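AgaA (Rhizobium radiobacter, PDB 6HLX) binds the opine agropinic acid as a periplasmic binding protein and probably delivers it to an ABC transporter for import. Local coordinates at residues S121-A126 with G420-D425. Sequence-based numbering, arbitrary orientation.
With EDO (1,2-ethanediol), chain B.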
# COMPACT_ATOMS: atom_id res chain seq x y z
N SER A 121 22.86 9.11 3.63
CA SER A 121 23.41 9.72 4.83
C SER A 121 23.54 8.65 5.94
O SER A 121 24.41 8.77 6.81
CB SER A 121 22.54 10.90 5.27
OG SER A 121 21.16 10.56 5.27
N THR A 122 22.64 7.63 5.92
CA THR A 122 22.68 6.48 6.86
C THR A 122 22.45 5.20 6.04
O THR A 122 21.71 5.25 5.05
CB THR A 122 21.62 6.62 7.98
OG1 THR A 122 20.32 6.82 7.42
CG2 THR A 122 21.96 7.74 8.99
N PRO A 123 23.02 4.04 6.43
CA PRO A 123 22.82 2.82 5.61
C PRO A 123 21.39 2.33 5.57
O PRO A 123 20.62 2.54 6.52
CB PRO A 123 23.70 1.78 6.28
CG PRO A 123 24.64 2.54 7.16
CD PRO A 123 23.92 3.78 7.57
N SER A 124 21.02 1.68 4.45
CA SER A 124 19.70 1.07 4.33
C SER A 124 19.75 -0.14 3.42
O SER A 124 19.84 -0.01 2.19
CB SER A 124 18.65 2.06 3.83
OG SER A 124 17.42 1.37 3.76
N VAL A 125 19.57 -1.32 4.03
CA VAL A 125 19.48 -2.58 3.27
C VAL A 125 18.07 -2.67 2.59
O VAL A 125 17.82 -3.63 1.86
CB VAL A 125 19.72 -3.81 4.19
CG1 VAL A 125 21.14 -3.79 4.77
CG2 VAL A 125 18.67 -3.88 5.31
N ALA A 126 17.16 -1.70 2.86
CA ALA A 126 15.80 -1.69 2.29
C ALA A 126 15.63 -0.67 1.15
O ALA A 126 14.54 -0.57 0.59
CB ALA A 126 14.79 -1.40 3.38
N GLY A 420 18.36 -1.78 12.66
CA GLY A 420 17.85 -2.88 11.85
C GLY A 420 18.12 -2.69 10.37
O GLY A 420 18.48 -3.65 9.68
N ARG A 421 17.96 -1.44 9.87
CA ARG A 421 18.16 -1.07 8.46
C ARG A 421 19.63 -1.01 8.07
O ARG A 421 19.94 -1.08 6.88
CB ARG A 421 17.59 0.35 8.26
CG ARG A 421 16.77 0.52 7.01
CD ARG A 421 16.29 1.98 6.95
NE ARG A 421 15.36 2.30 8.03
CZ ARG A 421 15.61 3.16 9.02
NH1 ARG A 421 16.77 3.81 9.06
NH2 ARG A 421 14.69 3.41 9.94
N ALA A 422 20.53 -0.82 9.04
CA ALA A 422 21.97 -0.67 8.81
C ALA A 422 22.74 -1.98 8.95
O ALA A 422 23.91 -2.05 8.57
CB ALA A 422 22.54 0.36 9.77
N THR A 423 22.09 -3.00 9.51
CA THR A 423 22.71 -4.29 9.77
C THR A 423 22.43 -5.19 8.61
O THR A 423 21.28 -5.40 8.24
CB THR A 423 22.20 -4.83 11.12
OG1 THR A 423 22.54 -3.89 12.13
CG2 THR A 423 22.79 -6.19 11.47
N VAL A 424 23.51 -5.71 7.98
CA VAL A 424 23.35 -6.54 6.80
C VAL A 424 23.03 -7.98 7.21
O VAL A 424 22.09 -8.54 6.66
CB VAL A 424 24.54 -6.42 5.81
CG1 VAL A 424 24.25 -7.18 4.51
CG2 VAL A 424 24.87 -4.95 5.52
N ASP A 425 23.78 -8.55 8.18
CA ASP A 425 23.58 -9.92 8.67
C ASP A 425 22.20 -10.15 9.30
O ASP A 425 21.92 -9.61 10.37
CB ASP A 425 24.70 -10.29 9.66
CG ASP A 425 24.66 -11.71 10.21
OD1 ASP A 425 23.85 -12.52 9.71
OD2 ASP A 425 25.45 -12.00 11.14
C1 EDO B . 26.59 -5.31 8.78
O1 EDO B . 26.70 -4.07 9.42
C2 EDO B . 26.48 -6.43 9.83
O2 EDO B . 26.32 -7.63 9.14
O HOH W 1 18.65 4.53 6.86
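The flat side-chain group is the guanidinium of Arg-421. All three of its nitrogens are held: NE and NH1 form salt bridges with Asp-387 and Asp-418, and NH2 hydrogen-bonds Ser-390. NH1 also donates to a water at 3.0 Å. That water donates to Pro-123 O at 2.8 Å and is hydrogen-bonded to Thr-122 OG1, so it ties the arginine to the 121-126 loop. The puckered ring of Pro-123 puts its CB and CG against the methyl of Ala-422, with Pro-123 CB 3.9 Å from Ala-422 CB. Lys-60 also touches the proline.

The Arg-421 chain runs extended through chi2 and bends at chi3 (-65°). Its CG and CD lie alongside Ser-124, and CG is 3.4 Å from Ser-124 OG. This OG is anti to its backbone N (chi1 -179°) and accepts from Ala-126 N at 3.2 Å, a capping bond.

One direct hydrogen bond joins the segments. Val-125 N donates to Arg-421 O at 2.9 Å, nearly straight (161°) and in the carbonyl plane. Ser-124 CA-H approaches the same oxygen. Both Val-125 methyls rest against this oxygen from the same side, and CG1 reaches on to Val-424 CG2 at 4.0 Å.

Thr-423 is the first residue to leave helical angles, and Asp-425 N-caps helix 426-443. The contact lies away from the zinc sites and the agropinic acid pocket. The arrangement is an ST turn leading into helix 127-131, its Val-125 N-H bound to the last turn of helix 411-422, at a helix-helix junction of the family 5 solute-binding fold.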